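CaaX farnesyltransferase beta subunit Ram1 (Aspergillus fumigatus, PDB 4L9P) forms, with the alpha subunit Ram2, the zinc-dependent farnesyltransferase that attaches farnesyl to the cysteine of CaaX proteins, and probably binds the peptide substrate. Local coordinates at the interface of chains B and A. Coordinates in Å, arbitrary orientation; residue numbers count along the deposited sequence, not the author numbering. Chains: chain A, CaaX farnesyltransferase beta subunit Ram1; chain B, CaaX farnesyltransferase alpha subunit Ram2.

Contacts 1 and 2 join the same two chains, the alpha subunit (chain B) and the beta subunit (chain A), at patches whose C-alpha centres lie about 29 Å apart. They share no residue and no secondary-structure element. Contact 1 uses the loop of chain B ahead of helix 51-65 against the 3-10 helix 142-150 and helix 151-164 of chain A. Contact 2 sets helices 161-174 and 197-208 of chain B on the loop that precedes helix 312-323 of chain A and on the start of that helix. Well-separated segments of the alpha subunit thus hold the beta toroid, consistent with the alpha-beta heterodimer of this enzyme.

Contact 1: the interface of chains B and A. Residues chain B 45, 47, 49; chain A 144-145, 147-148, 151.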
ATOM      1  N   ALA B  45      10.788   8.919 -20.667  1.00 12.25           N
ATOM      2  CA  ALA B  45      10.009   9.701 -19.715  1.00 11.28           C
ATOM      3  C   ALA B  45      10.768  10.916 -19.224  1.00 11.93           C
ATOM      4  O   ALA B  45      10.835  11.203 -18.029  1.00 13.81           O
ATOM      5  CB  ALA B  45       9.522   8.837 -18.568  1.00 11.67           C
ATOM      6  N   ILE B  47      11.652  15.001 -18.784  1.00 12.86           N
ATOM      7  CA  ILE B  47      10.885  16.200 -18.462  1.00 13.62           C
ATOM      8  C   ILE B  47      11.669  17.395 -18.980  1.00 15.08           C
ATOM      9  O   ILE B  47      12.871  17.537 -18.702  1.00 15.48           O
ATOM     10  CB  ILE B  47      10.637  16.344 -16.937  1.00 13.00           C
ATOM     11  CG1 ILE B  47       9.827  15.135 -16.440  1.00 13.04           C
ATOM     12  CG2 ILE B  47       9.870  17.639 -16.636  1.00 14.22           C
ATOM     13  CD1 ILE B  47       9.930  14.955 -14.903  1.00 13.18           C
ATOM     14  N   TYR B  49      12.517  20.440 -18.191  1.00 15.97           N
ATOM     15  CA  TYR B  49      12.574  21.301 -17.019  1.00 16.98           C
ATOM     16  C   TYR B  49      12.677  22.770 -17.372  1.00 17.70           C
ATOM     17  O   TYR B  49      13.231  23.147 -18.387  1.00 18.20           O
ATOM     18  CB  TYR B  49      13.798  20.943 -16.123  1.00 17.60           C
ATOM     19  CG  TYR B  49      13.901  19.469 -15.760  1.00 16.96           C
ATOM     20  CD1 TYR B  49      13.060  18.900 -14.821  1.00 16.25           C
ATOM     21  CD2 TYR B  49      14.854  18.669 -16.368  1.00 17.63           C
ATOM     22  CE1 TYR B  49      13.150  17.588 -14.481  1.00 15.86           C
ATOM     23  CE2 TYR B  49      14.962  17.355 -16.061  1.00 17.79           C
ATOM     24  CZ  TYR B  49      14.117  16.816 -15.091  1.00 17.24           C
ATOM     25  OH  TYR B  49      14.240  15.479 -14.775  1.00 19.13           O
TER
ATOM     26  N   PHE A 144       5.404  19.294 -15.446  1.00 17.03           N
ATOM     27  CA  PHE A 144       5.481  17.958 -14.833  1.00 16.05           C
ATOM     28  C   PHE A 144       6.708  17.779 -13.921  1.00 14.68           C
ATOM     29  O   PHE A 144       7.042  16.666 -13.543  1.00 13.77           O
ATOM     30  CB  PHE A 144       5.484  16.885 -15.929  1.00 17.36           C
ATOM     31  CG  PHE A 144       4.122  16.633 -16.510  1.00 19.99           C
ATOM     32  CD1 PHE A 144       3.624  17.450 -17.481  1.00 20.81           C
ATOM     33  CD2 PHE A 144       3.325  15.589 -16.022  1.00 21.18           C
ATOM     34  CE1 PHE A 144       2.337  17.212 -17.993  1.00 21.31           C
ATOM     35  CE2 PHE A 144       2.092  15.341 -16.511  1.00 20.77           C
ATOM     36  CZ  PHE A 144       1.566  16.144 -17.484  1.00 21.60           C
ATOM     37  N   VAL A 145       7.347  18.885 -13.550  1.00 14.06           N
ATOM     38  CA  VAL A 145       8.565  18.820 -12.740  1.00 14.00           C
ATOM     39  C   VAL A 145       8.389  17.997 -11.449  1.00 12.74           C
ATOM     40  O   VAL A 145       9.354  17.382 -11.000  1.00 12.51           O
ATOM     41  CB  VAL A 145       9.071  20.260 -12.361  1.00 15.73           C
ATOM     42  CG1 VAL A 145       7.968  21.016 -11.603  1.00 16.72           C
ATOM     43  CG2 VAL A 145      10.388  20.219 -11.569  1.00 17.01           C
ATOM     44  N   LEU A 147       7.224  15.248 -11.068  1.00 12.86           N
ATOM     45  CA  LEU A 147       7.513  13.828 -11.345  1.00 12.96           C
ATOM     46  C   LEU A 147       9.008  13.541 -11.460  1.00 10.51           C
ATOM     47  O   LEU A 147       9.397  12.409 -11.692  1.00 10.61           O
ATOM     48  CB  LEU A 147       6.845  13.337 -12.629  1.00 16.48           C
ATOM     49  CG  LEU A 147       5.310  13.321 -12.604  1.00 21.51           C
ATOM     50  CD1 LEU A 147       4.670  12.958 -13.957  1.00 22.96           C
ATOM     51  CD2 LEU A 147       4.843  12.342 -11.572  1.00 23.50           C
ATOM     52  N   ASP A 148       9.870  14.537 -11.226  1.00 10.08           N
ATOM     53  CA  ASP A 148      11.312  14.318 -11.372  1.00  9.67           C
ATOM     54  C   ASP A 148      11.798  13.133 -10.559  1.00  9.50           C
ATOM     55  O   ASP A 148      12.583  12.314 -11.047  1.00 11.55           O
ATOM     56  CB  ASP A 148      12.031  15.592 -10.899  1.00 11.18           C
ATOM     57  CG  ASP A 148      13.452  15.688 -11.400  1.00 13.61           C
ATOM     58  OD1 ASP A 148      13.792  14.980 -12.369  1.00 15.64           O
ATOM     59  OD2 ASP A 148      14.194  16.525 -10.840  1.00 14.48           O
ATOM     60  N   ARG A 151      10.707   9.474 -12.138  1.00  7.70           N
ATOM     61  CA  ARG A 151      10.976   9.073 -13.521  1.00  7.63           C
ATOM     62  C   ARG A 151      11.164   7.549 -13.650  1.00  7.53           C
ATOM     63  O   ARG A 151      10.638   6.950 -14.564  1.00  8.59           O
ATOM     64  CB  ARG A 151      12.098   9.876 -14.143  1.00  8.74           C
ATOM     65  CG  ARG A 151      11.571  11.272 -14.536  1.00 10.75           C
ATOM     66  CD  ARG A 151      12.634  12.101 -15.271  1.00 12.23           C
ATOM     67  NE  ARG A 151      13.092  11.355 -16.456  1.00 11.88           N
ATOM     68  CZ  ARG A 151      14.339  11.020 -16.723  1.00 13.63           C
ATOM     69  NH1 ARG A 151      15.338  11.424 -15.931  1.00 14.70           N
ATOM     70  NH2 ARG A 151      14.586  10.334 -17.839  1.00 14.75           N
TER
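The side chain of A:Arg151 reaches across to the backbone carbonyl of B:Ala45 while passing B:Ile47 and B:Tyr49. From CB, the chain first brings CG to 3.6 Å from B:Ala45 O. The next methylene, CD, stays near B:Ala45 O and on another side meets the B:Ile47 methyl CD1 (3.9 Å) and the phenolic oxygen OH of B:Tyr49. A bend at this point (chi3 57°) turns NE toward the carbonyl, and NE donates a hydrogen bond of 2.8 Å to B:Ala45 O. The acceptor lies close to the guanidinium plane, at its edge, whereas the N-H approaches from above the carbonyl plane. Beyond NE, CZ and NH2 stay farther from the same oxygen, and the bond runs through NE.

B:Tyr49 makes the second polar link. Its OH gives a short hydrogen bond of 2.5 Å to A:Asp148 OD1, meeting the carboxylate from above its plane; ring and carboxylate are turned 61° against each other. The ring carbon CE1 also packs on A:Asp148 CG. B:Ile47, between B:Ala45 and B:Tyr49 in sequence, lays CD1 against the backbone of the 3-10 helix, 3.6 Å from A:Phe144 O and 3.8 Å from A:Asp148 CA.

The chain B strip is a loop just before helix 51-65. It lies along the 3-10 helix 142-150 of the alpha-alpha toroid, at its junction with helix 151-164, which also carries A:Trp153 of the isoprenoid pocket.

Contact 2: the interface of chains B and A. Residues chain B 161, 165, 201; chain A 303-304, 308-309, 314.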
ATOM      1  N   TYR B 161      -3.266  10.683   5.649  1.00  2.51           N
ATOM      2  CA  TYR B 161      -2.547   9.556   6.248  1.00  3.07           C
ATOM      3  C   TYR B 161      -1.212   9.999   6.791  1.00  3.37           C
ATOM      4  O   TYR B 161      -0.790   9.500   7.878  1.00  3.75           O
ATOM      5  CB  TYR B 161      -2.336   8.452   5.144  1.00  3.22           C
ATOM      6  CG  TYR B 161      -1.985   7.100   5.699  1.00  4.07           C
ATOM      7  CD1 TYR B 161      -0.673   6.789   6.047  1.00  4.03           C
ATOM      8  CD2 TYR B 161      -2.980   6.116   5.903  1.00  2.65           C
ATOM      9  CE1 TYR B 161      -0.328   5.521   6.549  1.00  3.19           C
ATOM     10  CE2 TYR B 161      -2.646   4.871   6.399  1.00  2.99           C
ATOM     11  CZ  TYR B 161      -1.310   4.600   6.747  1.00  2.35           C
ATOM     12  OH  TYR B 161      -0.949   3.358   7.238  1.00  3.77           O
ATOM     13  N   THR B 165       0.060   9.634  10.633  1.00  3.83           N
ATOM     14  CA  THR B 165       1.281   8.914  10.950  1.00  3.31           C
ATOM     15  C   THR B 165       2.203   9.788  11.791  1.00  3.47           C
ATOM     16  O   THR B 165       2.756   9.323  12.814  1.00  4.25           O
ATOM     17  CB  THR B 165       1.978   8.457   9.649  1.00  4.06           C
ATOM     18  OG1 THR B 165       1.119   7.463   9.034  1.00  5.56           O
ATOM     19  CG2 THR B 165       3.343   7.844   9.968  1.00  4.59           C
ATOM     20  N   ASN B 201      -8.671   4.910  14.510  1.00  3.04           N
ATOM     21  CA  ASN B 201      -7.399   4.227  14.628  1.00  2.92           C
ATOM     22  C   ASN B 201      -6.491   4.901  15.656  1.00  3.27           C
ATOM     23  O   ASN B 201      -5.801   4.229  16.428  1.00  4.39           O
ATOM     24  CB  ASN B 201      -6.758   4.116  13.216  1.00  4.11           C
ATOM     25  CG  ASN B 201      -5.410   3.430  13.283  1.00  3.88           C
ATOM     26  OD1 ASN B 201      -5.354   2.200  13.435  1.00  5.42           O
ATOM     27  ND2 ASN B 201      -4.314   4.209  13.319  1.00  4.23           N
TER
ATOM     28  N   SER A 303      -0.652  -1.607   8.440  1.00  3.19           N
ATOM     29  CA  SER A 303      -0.365  -0.193   8.217  1.00  2.98           C
ATOM     30  C   SER A 303       1.047   0.044   7.678  1.00  2.87           C
ATOM     31  O   SER A 303       1.866  -0.899   7.613  1.00  4.37           O
ATOM     32  CB  SER A 303      -0.553   0.554   9.514  1.00  3.71           C
ATOM     33  OG  SER A 303       0.322   0.057  10.537  1.00  4.45           O
ATOM     34  N   GLY A 304       1.368   1.309   7.317  1.00  3.27           N
ATOM     35  CA  GLY A 304       2.690   1.558   6.766  1.00  4.07           C
ATOM     36  C   GLY A 304       3.802   1.434   7.763  1.00  5.17           C
ATOM     37  O   GLY A 304       4.943   1.125   7.428  1.00  5.55           O
ATOM     38  N   SER A 308       0.001   3.014  12.668  1.00  4.12           N
ATOM     39  CA  SER A 308      -0.757   3.772  11.666  1.00  4.44           C
ATOM     40  C   SER A 308      -1.995   3.001  11.206  1.00  3.96           C
ATOM     41  O   SER A 308      -2.274   1.888  11.700  1.00  4.04           O
ATOM     42  CB  SER A 308       0.180   4.141  10.517  1.00  5.70           C
ATOM     43  OG  SER A 308       1.048   5.213  10.944  1.00  8.35           O
ATOM     44  N   GLU A 309      -2.747   3.577  10.273  1.00  2.80           N
ATOM     45  CA  GLU A 309      -4.036   2.979   9.912  1.00  2.60           C
ATOM     46  C   GLU A 309      -3.862   1.861   8.874  1.00  2.47           C
ATOM     47  O   GLU A 309      -3.049   1.947   7.919  1.00  3.33           O
ATOM     48  CB  GLU A 309      -4.893   4.104   9.343  1.00  2.45           C
ATOM     49  CG  GLU A 309      -6.307   3.653   8.902  1.00  2.45           C
ATOM     50  CD  GLU A 309      -7.096   4.845   8.339  1.00  2.88           C
ATOM     51  OE1 GLU A 309      -6.512   5.941   8.074  1.00  3.60           O
ATOM     52  OE2 GLU A 309      -8.304   4.673   8.113  1.00  3.56           O
ATOM     53  N   TYR A 314      -0.215  -0.940   1.947  1.00  4.35           N
ATOM     54  CA  TYR A 314       0.806  -1.436   2.881  1.00  3.79           C
ATOM     55  C   TYR A 314       0.557  -2.899   3.219  1.00  4.53           C
ATOM     56  O   TYR A 314       1.524  -3.647   3.477  1.00  5.42           O
ATOM     57  CB  TYR A 314       0.799  -0.573   4.128  1.00  3.49           C
ATOM     58  CG  TYR A 314       1.226   0.858   3.824  1.00  4.60           C
ATOM     59  CD1 TYR A 314       2.430   1.107   3.143  1.00  6.43           C
ATOM     60  CD2 TYR A 314       0.550   1.972   4.348  1.00  4.72           C
ATOM     61  CE1 TYR A 314       2.902   2.425   2.949  1.00  5.51           C
ATOM     62  CE2 TYR A 314       1.022   3.268   4.139  1.00  5.17           C
ATOM     63  CZ  TYR A 314       2.171   3.501   3.458  1.00  6.09           C
ATOM     64  OH  TYR A 314       2.623   4.798   3.331  1.00  9.36           O
TER
HETATM   65  O   HOH W   1      -3.042   0.736  14.230  1.00  9.33           O
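B:Tyr161 and A:Tyr314 meet at the apolar centre, where a helix of the prenyltransferase alpha subunit repeats faces the alpha-alpha toroid of the beta subunit. A:Tyr314, on helix 312-323, also lines the pocket of the bound farnesyl diphosphate analogue. The two side chains slide past each other in opposite directions, their rings inclined by about 46°, and B:Tyr161 CE1 touches A:Tyr314 CE2 at 3.6 Å. A:Gly304 CA covers one face of the A:Tyr314 ring near its centre. At the far edge of the B:Tyr161 ring, CE2 rests 3.8 Å from A:Glu309 CB; the extended glutamate chain then carries its carboxylate nearly parallel to the ring plane.

The phenol oxygen at the end of this ring is gripped twice by the beta subunit backbone. With CG trans to the backbone N (chi1 -163°), the side chain points toward the A:303-309 loop, and OH donates to A:Glu309 O at 2.6 Å. That acceptor lies at the ring edge and uses a lone pair in the carbonyl plane. A:Gly304 N in turn donates to B:Tyr161 OH at 3.1 Å in a fairly straight bond (164° at H), so the hydroxyl acts as both donor and acceptor.

Further out, B:Thr165, one helical turn along, shares a hydrogen bond of 3.0 Å between its OG1 and A:Ser308 OG. The same OG1 donates back to B:Tyr161 O at 3.0 Å, which would steady the hydroxyl facing the serine. At the rim, the amide of B:Asn201 from helix 197-208 lies against the A:Ser308-A:Glu309 peptide. A water stands 2.8 Å from B:Asn201 OD1 and 2.9 Å from A:Ser308 O, bridging the chains.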